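Local coordinates for inosine-uridine preferring nucleoside hydrolase family protein (Bacillus anthracis, PDB 2C40), which belongs to the inosine-uridine preferring nucleoside hydrolase family, an alpha/beta fold that here holds a calcium ion and alpha-D-ribofuranose, at residues K3-H8 with G31-P36; A47-I52 with V96-A101; H108-L113 with Y136-I141; D130-L135 with V181-E186. All coordinates share one frame; numbering follows the deposited sequence.

From the N terminus, interaction 1 closes the first loop. It pairs strand 2-8 with strand 27-34 around helix 12-21. Interaction 2 follows in series and ties the next helix, 41-55, to the loop ahead of helix 105-115. Interaction 3 then joins helix 105-115 to the end of helix 129-137. Interaction 4 starts before interaction 3 has closed, so these two cross; both use helix 129-137, and interaction 4 carries it on to helix 178-186. Interaction 1 lies in the central sheet. Its His8 reaches Ser48 of interaction 2 on one face, and its Tyr5 reaches His108 of interaction 3 on the other.

Interaction 1 of 4, residues K3-H8 with G31-P36; sequences KVYFNH and GVSVIP
Phe6 and His8 of strand 2-8 bond to Gly31, Ser33 and Ile35 as the two parallel strands of a beta-alpha-beta unit, with helix 12-21 as the connection. Phe6 N donates to Gly31 O at 3.1 Å, and Ser33 N to Phe6 O at 2.9 Å. His8 N then donates to Ser33 O, and Ile35 N returns to His8 O.

Side chains work on both faces of the sheet. On one, Tyr5 has CG anti to its backbone N (chi1 -175°), and its ring lies over the backbone of Gly31. Gly31 O stands 3.9 Å above the ring plane, toward the rim. At the ring edge Tyr5 OH meets Ser33 OG at 2.8 Å in a hydrogen bond whose direction is open. On the other face, the CE1-NE2 side of the His8 ring rests on Val34, with NE2 3.7 Å from Val34 CG2. His8 ND1 bonds to Gly10 N and NE2 to Ser48 OG.

The buried Tyr5 OH also bonds to His108 ND1, so two partners hold it. Both ring nitrogens of His8 are bonded too, which should fix the ring's rotation; the side chain of His8 is about 6 Å from the calcium ion.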
loop_
_atom_site.group_PDB
_atom_site.type_symbol
_atom_site.label_atom_id
_atom_site.label_comp_id
_atom_site.label_asym_id
_atom_site.label_seq_id
_atom_site.Cartn_x
_atom_site.Cartn_y
_atom_site.Cartn_z
ATOM N N LYS A 3 -1.297 32.831 -7.955
ATOM C CA LYS A 3 -2.491 32.069 -8.247
ATOM C C LYS A 3 -2.062 30.843 -9.075
ATOM O O LYS A 3 -1.376 30.970 -10.055
ATOM C CB LYS A 3 -3.550 32.901 -8.999
ATOM C CG LYS A 3 -4.185 34.071 -8.208
ATOM N N VAL A 4 -2.477 29.660 -8.635
ATOM C CA VAL A 4 -2.077 28.402 -9.229
ATOM C C VAL A 4 -3.318 27.553 -9.442
ATOM O O VAL A 4 -4.150 27.431 -8.545
ATOM C CB VAL A 4 -1.090 27.599 -8.304
ATOM C CG1 VAL A 4 -0.720 26.281 -8.916
ATOM C CG2 VAL A 4 0.178 28.398 -8.043
ATOM N N TYR A 5 -3.437 27.004 -10.638
ATOM C CA TYR A 5 -4.411 25.978 -10.940
ATOM C C TYR A 5 -3.657 24.674 -11.107
ATOM O O TYR A 5 -2.744 24.606 -11.907
ATOM C CB TYR A 5 -5.186 26.312 -12.217
ATOM C CG TYR A 5 -6.271 25.341 -12.494
ATOM C CD1 TYR A 5 -5.983 24.055 -12.976
ATOM C CD2 TYR A 5 -7.610 25.687 -12.291
ATOM C CE1 TYR A 5 -7.021 23.120 -13.228
ATOM C CE2 TYR A 5 -8.626 24.779 -12.539
ATOM C CZ TYR A 5 -8.317 23.495 -13.012
ATOM O OH TYR A 5 -9.336 22.596 -13.251
ATOM N N PHE A 6 -4.082 23.642 -10.369
ATOM C CA PHE A 6 -3.380 22.360 -10.248
ATOM C C PHE A 6 -4.181 21.213 -10.876
ATOM O O PHE A 6 -5.266 20.873 -10.380
ATOM C CB PHE A 6 -3.156 22.081 -8.750
ATOM C CG PHE A 6 -2.419 20.823 -8.435
ATOM C CD1 PHE A 6 -2.689 20.153 -7.264
ATOM C CD2 PHE A 6 -1.432 20.334 -9.260
ATOM C CE1 PHE A 6 -2.025 18.993 -6.939
ATOM C CE2 PHE A 6 -0.755 19.165 -8.943
ATOM C CZ PHE A 6 -1.038 18.487 -7.789
ATOM N N ASN A 7 -3.631 20.617 -11.940
ATOM C CA ASN A 7 -4.191 19.404 -12.570
ATOM C C ASN A 7 -3.258 18.225 -12.256
ATOM O O ASN A 7 -2.068 18.285 -12.529
ATOM C CB ASN A 7 -4.357 19.634 -14.100
ATOM C CG ASN A 7 -5.096 18.497 -14.809
ATOM O OD1 ASN A 7 -6.336 18.509 -14.925
ATOM N ND2 ASN A 7 -4.340 17.512 -15.296
ATOM N N HIS A 8 -3.777 17.159 -11.642
ATOM C CA HIS A 8 -2.924 16.019 -11.236
ATOM C C HIS A 8 -3.567 14.713 -11.595
ATOM O O HIS A 8 -4.759 14.668 -11.838
ATOM C CB HIS A 8 -2.579 16.065 -9.728
ATOM C CG HIS A 8 -3.717 15.738 -8.780
ATOM N ND1 HIS A 8 -4.049 14.448 -8.418
ATOM C CD2 HIS A 8 -4.518 16.554 -8.042
ATOM C CE1 HIS A 8 -5.037 14.489 -7.539
ATOM N NE2 HIS A 8 -5.339 15.758 -7.295
ATOM N N GLY A 31 -7.993 26.406 -8.226
ATOM C CA GLY A 31 -8.737 25.281 -8.685
ATOM C C GLY A 31 -7.862 24.050 -8.629
ATOM O O GLY A 31 -6.656 24.138 -8.761
ATOM N N VAL A 32 -8.499 22.902 -8.444
ATOM C CA VAL A 32 -7.818 21.613 -8.491
ATOM C C VAL A 32 -8.656 20.761 -9.397
ATOM O O VAL A 32 -9.864 20.887 -9.382
ATOM C CB VAL A 32 -7.682 20.993 -7.088
ATOM C CG1 VAL A 32 -6.957 19.685 -7.150
ATOM C CG2 VAL A 32 -6.923 21.931 -6.177
ATOM N N SER A 33 -8.019 19.952 -10.232
ATOM C CA SER A 33 -8.724 18.930 -11.009
ATOM C C SER A 33 -7.941 17.629 -11.164
ATOM O O SER A 33 -6.704 17.578 -11.050
ATOM C CB SER A 33 -9.138 19.502 -12.364
ATOM O OG SER A 33 -8.043 20.071 -13.014
ATOM N N VAL A 34 -8.690 16.546 -11.346
ATOM C CA VAL A 34 -8.085 15.215 -11.346
ATOM C C VAL A 34 -8.317 14.591 -12.697
ATOM O O VAL A 34 -9.439 14.551 -13.164
ATOM C CB VAL A 34 -8.671 14.301 -10.243
ATOM C CG1 VAL A 34 -7.962 12.921 -10.211
ATOM C CG2 VAL A 34 -8.629 14.988 -8.891
ATOM N N ILE A 35 -7.248 14.071 -13.289
ATOM C CA ILE A 35 -7.368 13.294 -14.530
ATOM C C ILE A 35 -7.062 11.815 -14.218
ATOM O O ILE A 35 -6.094 11.501 -13.518
ATOM C CB ILE A 35 -6.498 13.891 -15.730
ATOM C CG1 ILE A 35 -6.867 13.201 -17.051
ATOM C CG2 ILE A 35 -4.978 13.826 -15.423
ATOM C CD1 ILE A 35 -6.103 13.704 -18.241
ATOM N N PRO A 36 -7.924 10.895 -14.692
ATOM C CA PRO A 36 -7.754 9.475 -14.386
ATOM C C PRO A 36 -6.651 8.752 -15.207
ATOM O O PRO A 36 -6.916 7.791 -15.922
ATOM C CB PRO A 36 -9.182 8.926 -14.628
ATOM C CG PRO A 36 -9.676 9.705 -15.739
ATOM C CD PRO A 36 -9.166 11.130 -15.464
#

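Interaction 2 of 4, residues A47-I52 with V96-A101; sequences ASRKII and VVTHVA
The guanidinium of Arg49 is sandwiched between two valines, with the backbone carbonyl of Thr98 at its edge. Val96 CG1 lies over one face, 3.3 Å above the plane. Val100 CG2 lies over the opposite face, 3.5 Å from the plane. Both methyls sit toward the rim and not over the centre. The Val96 side chain crosses that of Arg49 at about a right angle.

Thr98 O is gripped side-on by two nitrogens. Arg49 NE donates to it at 2.8 Å, with a fairly straight bond. Arg49 NH2 donates at 3.2 Å, and its N-H...O angle of 135° is more bent. The oxygen lies in the guanidinium plane for both bonds. The arginine chain bends at chi3 (67°), which turns NE out of the line of the aliphatic part. The positive group thus pairs with a peptide dipole, while carbon covers its flat sides.

The aliphatic part of Arg49 also packs on Thr98. Thr98 OG1 is 3.4 Å from Arg49 CG, and this buried oxygen has no polar partner in the model. One turn on, Ile52 CG2 meets Thr98 CG2 at 3.6 Å, the two side chains again crossing at about a right angle. Two residues before Thr98, Val96 CG2 touches CG and CE of the extended Lys50 chain.

Asp53 of the same helix holds the backbone N atoms of Val97 and Thr98. Behind them strand 62-64 bonds to His99 and Ala101, and its Val62 touches Arg49, Ile52 and Thr98. The loop is thus held to both helix 41-55 and this strand, the outermost of the sheet within the chain on that side.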
loop_
_atom_site.group_PDB
_atom_site.type_symbol
_atom_site.label_atom_id
_atom_site.label_comp_id
_atom_site.label_asym_id
_atom_site.label_seq_id
_atom_site.Cartn_x
_atom_site.Cartn_y
_atom_site.Cartn_z
ATOM N N ALA A 47 -9.743 11.361 -2.277
ATOM C CA ALA A 47 -8.499 11.668 -1.553
ATOM C C ALA A 47 -8.128 13.157 -1.605
ATOM O O ALA A 47 -7.756 13.745 -0.560
ATOM C CB ALA A 47 -7.318 10.779 -2.061
ATOM N N SER A 48 -8.252 13.754 -2.792
ATOM C CA SER A 48 -8.050 15.236 -2.975
ATOM C C SER A 48 -8.998 16.071 -2.118
ATOM O O SER A 48 -8.574 17.010 -1.453
ATOM C CB SER A 48 -8.267 15.666 -4.432
ATOM O OG SER A 48 -7.460 14.895 -5.283
ATOM N N ARG A 49 -10.278 15.713 -2.130
ATOM C CA ARG A 49 -11.253 16.422 -1.316
ATOM C C ARG A 49 -10.990 16.324 0.175
ATOM O O ARG A 49 -11.111 17.314 0.883
ATOM C CB ARG A 49 -12.670 15.962 -1.661
ATOM C CG ARG A 49 -13.086 16.398 -3.098
ATOM C CD ARG A 49 -14.231 15.554 -3.617
ATOM N NE ARG A 49 -15.435 15.810 -2.853
ATOM C CZ ARG A 49 -16.484 14.990 -2.744
ATOM N NH1 ARG A 49 -16.478 13.790 -3.299
ATOM N NH2 ARG A 49 -17.555 15.386 -2.048
ATOM N N LYS A 50 -10.637 15.130 0.640
ATOM C CA LYS A 50 -10.317 14.894 2.066
ATOM C C LYS A 50 -9.001 15.594 2.475
ATOM O O LYS A 50 -8.812 16.007 3.617
ATOM C CB LYS A 50 -10.197 13.390 2.357
ATOM C CG LYS A 50 -11.450 12.553 2.048
ATOM C CD LYS A 50 -11.280 11.120 2.464
ATOM C CE LYS A 50 -12.374 10.267 1.885
ATOM N NZ LYS A 50 -12.148 8.847 2.214
ATOM N N ILE A 51 -8.085 15.718 1.533
ATOM C CA ILE A 51 -6.810 16.394 1.819
ATOM C C ILE A 51 -7.062 17.888 1.998
ATOM O O ILE A 51 -6.512 18.510 2.902
ATOM C CB ILE A 51 -5.754 16.109 0.742
ATOM C CG1 ILE A 51 -5.299 14.667 0.866
ATOM C CG2 ILE A 51 -4.540 17.041 0.908
ATOM C CD1 ILE A 51 -4.482 14.115 -0.329
ATOM N N ILE A 52 -7.916 18.439 1.142
ATOM C CA ILE A 52 -8.270 19.849 1.206
ATOM C C ILE A 52 -9.049 20.085 2.504
ATOM O O ILE A 52 -8.740 21.014 3.233
ATOM C CB ILE A 52 -9.073 20.271 -0.022
ATOM C CG1 ILE A 52 -8.227 20.154 -1.281
ATOM C CG2 ILE A 52 -9.560 21.721 0.102
ATOM C CD1 ILE A 52 -9.075 20.186 -2.556
ATOM N N VAL A 96 -17.031 14.501 3.965
ATOM C CA VAL A 96 -16.263 15.165 2.909
ATOM C C VAL A 96 -17.001 16.447 2.580
ATOM O O VAL A 96 -18.151 16.425 2.110
ATOM C CB VAL A 96 -16.127 14.276 1.665
ATOM C CG1 VAL A 96 -15.240 14.924 0.657
ATOM C CG2 VAL A 96 -15.566 12.904 2.056
ATOM N N VAL A 97 -16.343 17.577 2.829
ATOM C CA VAL A 97 -16.988 18.872 2.717
ATOM C C VAL A 97 -16.718 19.528 1.367
ATOM O O VAL A 97 -17.617 20.162 0.817
ATOM C CB VAL A 97 -16.548 19.768 3.899
ATOM C CG1 VAL A 97 -17.020 21.246 3.718
ATOM C CG2 VAL A 97 -17.069 19.175 5.206
ATOM N N THR A 98 -15.506 19.403 0.820
ATOM C CA THR A 98 -15.205 20.136 -0.414
ATOM C C THR A 98 -15.959 19.468 -1.562
ATOM O O THR A 98 -16.098 18.238 -1.633
ATOM C CB THR A 98 -13.675 20.329 -0.749
ATOM O OG1 THR A 98 -13.278 19.519 -1.861
ATOM C CG2 THR A 98 -12.775 20.103 0.440
ATOM N N HIS A 99 -16.462 20.304 -2.450
ATOM C CA HIS A 99 -17.369 19.873 -3.459
ATOM C C HIS A 99 -16.651 19.515 -4.721
ATOM O O HIS A 99 -15.655 20.119 -5.085
ATOM C CB HIS A 99 -18.366 20.987 -3.746
ATOM C CG HIS A 99 -19.318 21.240 -2.635
ATOM N ND1 HIS A 99 -19.514 22.494 -2.098
ATOM C CD2 HIS A 99 -20.161 20.411 -1.979
ATOM C CE1 HIS A 99 -20.443 22.426 -1.158
ATOM N NE2 HIS A 99 -20.847 21.172 -1.063
ATOM N N VAL A 100 -17.194 18.517 -5.393
ATOM C CA VAL A 100 -16.913 18.262 -6.783
ATOM C C VAL A 100 -17.470 19.431 -7.609
ATOM O O VAL A 100 -18.639 19.781 -7.487
ATOM C CB VAL A 100 -17.561 16.929 -7.207
ATOM C CG1 VAL A 100 -17.377 16.671 -8.706
ATOM C CG2 VAL A 100 -16.927 15.756 -6.392
ATOM N N ALA A 101 -16.629 20.025 -8.443
ATOM C CA ALA A 101 -17.059 21.106 -9.333
ATOM C C ALA A 101 -18.114 20.549 -10.337
ATOM O O ALA A 101 -18.099 19.339 -10.672
ATOM C CB ALA A 101 -15.861 21.704 -10.036
#

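Interaction 3 of 4, residues H108-L113 with Y136-I141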
loop_
_atom_site.group_PDB
_atom_site.type_symbol
_atom_site.label_atom_id
_atom_site.label_comp_id
_atom_site.label_asym_id
_atom_site.label_seq_id
_atom_site.Cartn_x
_atom_site.Cartn_y
_atom_site.Cartn_z
ATOM N N HIS A 108 -13.796 23.499 -16.395
ATOM C CA HIS A 108 -13.472 24.104 -15.110
ATOM C C HIS A 108 -12.221 24.991 -15.212
ATOM O O HIS A 108 -12.168 26.101 -14.683
ATOM C CB HIS A 108 -13.279 22.979 -14.095
ATOM C CG HIS A 108 -12.982 23.444 -12.714
ATOM N ND1 HIS A 108 -11.774 23.182 -12.079
ATOM C CD2 HIS A 108 -13.734 24.136 -11.831
ATOM C CE1 HIS A 108 -11.806 23.696 -10.863
ATOM N NE2 HIS A 108 -12.977 24.298 -10.692
ATOM N N LEU A 109 -11.206 24.470 -15.878
ATOM C CA LEU A 109 -9.961 25.185 -16.052
ATOM C C LEU A 109 -10.197 26.516 -16.794
ATOM O O LEU A 109 -9.738 27.573 -16.356
ATOM C CB LEU A 109 -8.975 24.275 -16.783
ATOM C CG LEU A 109 -7.665 24.790 -17.391
ATOM C CD1 LEU A 109 -6.908 25.607 -16.437
ATOM C CD2 LEU A 109 -6.868 23.552 -17.760
ATOM N N ILE A 110 -10.951 26.459 -17.889
ATOM C CA ILE A 110 -11.278 27.652 -18.689
ATOM C C ILE A 110 -11.970 28.701 -17.836
ATOM O O ILE A 110 -11.564 29.875 -17.823
ATOM C CB ILE A 110 -12.166 27.280 -19.948
ATOM C CG1 ILE A 110 -11.356 26.458 -20.960
ATOM C CG2 ILE A 110 -12.740 28.509 -20.650
ATOM C CD1 ILE A 110 -12.191 25.791 -22.065
ATOM N N GLU A 111 -13.021 28.283 -17.129
ATOM C CA GLU A 111 -13.875 29.214 -16.372
ATOM C C GLU A 111 -13.094 29.813 -15.193
ATOM O O GLU A 111 -13.234 30.997 -14.916
ATOM C CB GLU A 111 -15.150 28.536 -15.868
ATOM C CG GLU A 111 -16.256 28.387 -16.904
ATOM N N THR A 112 -12.271 29.003 -14.524
ATOM C CA THR A 112 -11.419 29.500 -13.451
ATOM C C THR A 112 -10.439 30.538 -13.995
ATOM O O THR A 112 -10.320 31.624 -13.471
ATOM C CB THR A 112 -10.566 28.393 -12.782
ATOM O OG1 THR A 112 -11.400 27.318 -12.390
ATOM C CG2 THR A 112 -9.832 28.941 -11.565
ATOM N N LEU A 113 -9.742 30.186 -15.063
ATOM C CA LEU A 113 -8.711 31.056 -15.593
ATOM C C LEU A 113 -9.318 32.374 -16.005
ATOM O O LEU A 113 -8.795 33.432 -15.664
ATOM C CB LEU A 113 -7.981 30.429 -16.779
ATOM C CG LEU A 113 -6.780 29.484 -16.611
ATOM C CD1 LEU A 113 -5.969 29.471 -17.884
ATOM C CD2 LEU A 113 -5.889 29.850 -15.501
ATOM N N TYR A 136 -7.919 23.945 -27.154
ATOM C CA TYR A 136 -8.634 23.707 -28.406
ATOM C C TYR A 136 -9.980 24.465 -28.427
ATOM O O TYR A 136 -10.307 25.122 -29.392
ATOM C CB TYR A 136 -8.787 22.215 -28.670
ATOM C CG TYR A 136 -9.628 21.994 -29.868
ATOM C CD1 TYR A 136 -10.955 21.523 -29.733
ATOM C CD2 TYR A 136 -9.165 22.338 -31.147
ATOM C CE1 TYR A 136 -11.770 21.352 -30.840
ATOM C CE2 TYR A 136 -10.000 22.159 -32.275
ATOM C CZ TYR A 136 -11.297 21.661 -32.103
ATOM O OH TYR A 136 -12.171 21.493 -33.181
ATOM N N GLU A 137 -10.710 24.418 -27.324
ATOM C CA GLU A 137 -12.025 25.049 -27.248
ATOM C C GLU A 137 -11.993 26.549 -26.985
ATOM O O GLU A 137 -12.820 27.302 -27.507
ATOM C CB GLU A 137 -12.840 24.383 -26.164
ATOM C CG GLU A 137 -13.101 22.951 -26.502
ATOM C CD GLU A 137 -13.885 22.210 -25.454
ATOM O OE1 GLU A 137 -14.691 22.860 -24.746
ATOM O OE2 GLU A 137 -13.721 20.964 -25.381
ATOM N N ALA A 138 -11.038 26.983 -26.178
ATOM C CA ALA A 138 -10.935 28.383 -25.771
ATOM C C ALA A 138 -9.481 28.849 -25.766
ATOM O O ALA A 138 -8.884 29.022 -24.713
ATOM C CB ALA A 138 -11.548 28.571 -24.395
ATOM N N PRO A 139 -8.892 29.051 -26.942
ATOM C CA PRO A 139 -7.493 29.508 -26.953
ATOM C C PRO A 139 -7.203 30.903 -26.319
ATOM O O PRO A 139 -6.024 31.202 -26.001
ATOM C CB PRO A 139 -7.125 29.528 -28.439
ATOM C CG PRO A 139 -8.413 29.497 -29.188
ATOM C CD PRO A 139 -9.459 28.899 -28.291
ATOM N N ILE A 140 -8.242 31.727 -26.128
ATOM C CA ILE A 140 -8.125 32.999 -25.380
ATOM C C ILE A 140 -7.396 32.817 -24.034
ATOM O O ILE A 140 -6.757 33.721 -23.517
ATOM C CB ILE A 140 -9.543 33.606 -25.093
ATOM C CG1 ILE A 140 -9.437 35.019 -24.537
ATOM C CG2 ILE A 140 -10.400 32.647 -24.187
ATOM C CD1 ILE A 140 -10.749 35.660 -24.257
ATOM N N ILE A 141 -7.498 31.625 -23.495
ATOM C CA ILE A 141 -6.906 31.248 -22.228
ATOM C C ILE A 141 -5.360 31.422 -22.163
ATOM O O ILE A 141 -4.787 31.675 -21.095
ATOM C CB ILE A 141 -7.340 29.786 -21.966
ATOM C CG1 ILE A 141 -8.124 29.690 -20.687
ATOM C CG2 ILE A 141 -6.246 28.744 -22.214
ATOM C CD1 ILE A 141 -9.566 29.798 -20.953
#
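His108 O is gripped from both faces of its carbonyl plane by one residue, Thr112. The hydroxyl Thr112 OG1 donates at 2.7 Å and sits above the plane. Thr112 N gives the usual helix bond at 2.9 Å from the other face. This doubled bond lies in helix 105-115, one of the helices that flank the central sheet of the alpha/beta fold. His108 itself turns to the sheet, where its ND1 bonds to Tyr5 OH.

Another side of the same helix meets the end of helix 129-137, and there the contact is all carbon. Ala138 is the first residue to leave helical geometry, and a 3-10 segment follows from Pro139. Ala138 and, further on, Ile141 point their side chains at the helix, where they meet Ile110 and Leu113. Ile110 CD1 lies 3.7 Å from Ala138 CB. Ile110 CG2 is anti to its backbone N and also faces that methyl, at 3.9 Å. Leu113 CD1 touches Ile141 CG1 at 3.5 Å. The side chains of Ile110 and Leu113 each cross that of Ile141 at about a right angle.

Ile141 is fitted in an unusual shape. Its chi1 of -120° and chi2 of 93° both lie away from staggered values. Leu113 also packs on Leu122 of strand 120-124, so the apolar layer continues inward to the sheet. Near the surface Glu137 OE1 bonds to His107 NE2. The tightest carbon pair is Ile141 CD1 on Ile110 CG2, at 3.4 Å, a closeness that may partly reflect how Ile141 was modelled.

Interaction 4 of 4, residues D130-L135 with V181-E186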
loop_
_atom_site.group_PDB
_atom_site.type_symbol
_atom_site.label_atom_id
_atom_site.label_comp_id
_atom_site.label_asym_id
_atom_site.label_seq_id
_atom_site.Cartn_x
_atom_site.Cartn_y
_atom_site.Cartn_z
ATOM N N ASP A 130 -6.256 17.557 -20.371
ATOM C CA ASP A 130 -7.266 18.575 -19.951
ATOM C C ASP A 130 -6.890 19.989 -20.451
ATOM O O ASP A 130 -7.775 20.815 -20.775
ATOM C CB ASP A 130 -7.470 18.627 -18.420
ATOM C CG ASP A 130 -8.226 17.415 -17.851
ATOM O OD1 ASP A 130 -9.086 16.820 -18.534
ATOM O OD2 ASP A 130 -7.959 17.077 -16.667
ATOM N N LEU A 131 -5.591 20.289 -20.487
ATOM C CA LEU A 131 -5.127 21.560 -21.038
ATOM C C LEU A 131 -5.190 21.651 -22.577
ATOM O O LEU A 131 -5.547 22.685 -23.134
ATOM C CB LEU A 131 -3.716 21.888 -20.526
ATOM C CG LEU A 131 -3.020 23.160 -21.046
ATOM C CD1 LEU A 131 -3.761 24.437 -20.686
ATOM C CD2 LEU A 131 -1.589 23.234 -20.548
ATOM N N ALA A 132 -4.770 20.618 -23.273
ATOM C CA ALA A 132 -4.873 20.575 -24.735
ATOM C C ALA A 132 -6.276 20.891 -25.147
ATOM O O ALA A 132 -6.544 21.700 -26.055
ATOM C CB ALA A 132 -4.477 19.155 -25.227
ATOM N N ARG A 133 -7.183 20.239 -24.448
ATOM C CA ARG A 133 -8.606 20.341 -24.695
ATOM C C ARG A 133 -9.174 21.729 -24.391
ATOM O O ARG A 133 -9.921 22.237 -25.172
ATOM C CB ARG A 133 -9.297 19.255 -23.886
ATOM C CG ARG A 133 -10.669 18.966 -24.327
ATOM C CD ARG A 133 -10.900 17.424 -24.486
ATOM N NE ARG A 133 -11.025 16.793 -23.202
ATOM C CZ ARG A 133 -12.168 16.376 -22.662
ATOM N NH1 ARG A 133 -13.338 16.460 -23.306
ATOM N NH2 ARG A 133 -12.125 15.812 -21.463
ATOM N N ALA A 134 -8.791 22.300 -23.256
ATOM C CA ALA A 134 -9.063 23.686 -22.867
ATOM C C ALA A 134 -8.639 24.667 -23.948
ATOM O O ALA A 134 -9.404 25.532 -24.362
ATOM C CB ALA A 134 -8.302 24.025 -21.538
ATOM N N LEU A 135 -7.427 24.469 -24.437
ATOM C CA LEU A 135 -6.851 25.310 -25.485
ATOM C C LEU A 135 -7.554 25.169 -26.820
ATOM O O LEU A 135 -7.804 26.155 -27.528
ATOM C CB LEU A 135 -5.384 24.956 -25.641
ATOM C CG LEU A 135 -4.527 25.359 -24.431
ATOM C CD1 LEU A 135 -3.236 24.594 -24.484
ATOM C CD2 LEU A 135 -4.266 26.890 -24.433
ATOM N N VAL A 181 0.465 16.879 -25.873
ATOM C CA VAL A 181 1.751 17.524 -25.631
ATOM C C VAL A 181 2.041 18.421 -26.819
ATOM O O VAL A 181 2.404 19.608 -26.644
ATOM C CB VAL A 181 2.913 16.531 -25.410
ATOM C CG1 VAL A 181 4.188 17.293 -25.124
ATOM C CG2 VAL A 181 2.624 15.590 -24.257
ATOM N N ALA A 182 1.834 17.871 -28.016
ATOM C CA ALA A 182 1.982 18.626 -29.259
ATOM C C ALA A 182 1.148 19.909 -29.284
ATOM O O ALA A 182 1.678 20.979 -29.582
ATOM C CB ALA A 182 1.669 17.746 -30.436
ATOM N N ARG A 183 -0.135 19.800 -28.968
ATOM C CA ARG A 183 -1.047 20.958 -28.844
ATOM C C ARG A 183 -0.583 22.032 -27.842
ATOM O O ARG A 183 -0.661 23.258 -28.094
ATOM C CB ARG A 183 -2.331 20.476 -28.275
ATOM C CG ARG A 183 -3.356 20.283 -29.226
ATOM C CD ARG A 183 -4.357 21.447 -29.191
ATOM N NE ARG A 183 -4.967 21.491 -30.513
ATOM C CZ ARG A 183 -5.688 20.507 -31.032
ATOM N NH1 ARG A 183 -5.957 19.421 -30.321
ATOM N NH2 ARG A 183 -6.176 20.627 -32.261
ATOM N N VAL A 184 -0.157 21.568 -26.669
ATOM C CA VAL A 184 0.353 22.496 -25.645
ATOM C C VAL A 184 1.624 23.135 -26.199
ATOM O O VAL A 184 1.809 24.374 -26.146
ATOM C CB VAL A 184 0.603 21.801 -24.313
ATOM C CG1 VAL A 184 1.353 22.716 -23.360
ATOM C CG2 VAL A 184 -0.721 21.325 -23.702
ATOM N N TRP A 185 2.470 22.318 -26.810
ATOM C CA TRP A 185 3.706 22.820 -27.387
ATOM C C TRP A 185 3.456 23.875 -28.480
ATOM O O TRP A 185 4.282 24.768 -28.630
ATOM C CB TRP A 185 4.547 21.696 -27.972
ATOM C CG TRP A 185 5.799 21.275 -27.226
ATOM C CD1 TRP A 185 7.064 21.193 -27.747
ATOM C CD2 TRP A 185 5.907 20.846 -25.866
ATOM N NE1 TRP A 185 7.933 20.746 -26.817
ATOM C CE2 TRP A 185 7.255 20.512 -25.650
ATOM C CE3 TRP A 185 4.993 20.708 -24.810
ATOM C CZ2 TRP A 185 7.717 20.050 -24.431
ATOM C CZ3 TRP A 185 5.463 20.285 -23.597
ATOM C CH2 TRP A 185 6.813 19.958 -23.415
ATOM N N GLU A 186 2.351 23.798 -29.216
ATOM C CA GLU A 186 2.109 24.803 -30.225
ATOM C C GLU A 186 1.521 26.094 -29.623
ATOM O O GLU A 186 1.605 27.132 -30.246
ATOM C CB GLU A 186 1.281 24.264 -31.405
ATOM C CG GLU A 186 -0.068 23.720 -31.034
ATOM C CD GLU A 186 -0.934 23.369 -32.264
ATOM O OE1 GLU A 186 -1.535 24.291 -32.878
ATOM O OE2 GLU A 186 -1.032 22.175 -32.583
#
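Val184 has CG1 anti to its backbone N (chi1 170°), which leaves CG2 anti to the carbonyl carbon. This second methyl makes the nearer contacts with helix 129-137. Leu131 answers with CG anti to its own backbone N (chi1 177°), which sets CG near the valine. Leu131 CD2 comes 3.8 Å from Val184 CG2, and CG of the same leucine lies 4.0 Å from that methyl. Leu135, one turn on, adds CD1 at 4.2 Å from Val184 CG2. The side chains of both leucines cross that of Val184 at about a right angle. One valine methyl is thus shared by two leucines of successive turns, and it also lies against the backbone N of Ala132.

Beside this apolar patch the two backbones draw close at Ala132 and Arg183, whose CA atoms are 5.6 Å apart. Their CB atoms touch at 4.0 Å. The small alanine leaves room for the aliphatic part of the arginine, and Arg183 CD packs at 3.8 Å from Ala132 O. The arginine chain is bent at chi2, and its NH2 end reaches the ring of Tyr136.

The segment axes approach to 8.6 Å and cross at 53°. The leucine and valine side is buried: Leu148 of strand 145-151 touches both Leu131 and Val184. Leu128 also packs on Val184. The Arg183 side is partly exposed.

Helix 129-137 links parallel strands 120-124 and 145-151, and helix 178-186 leads into strand 191-194. Such neighbouring helices, packed together on one face of the parallel part of a mixed sheet, are typical of an alpha/beta fold with a layered core.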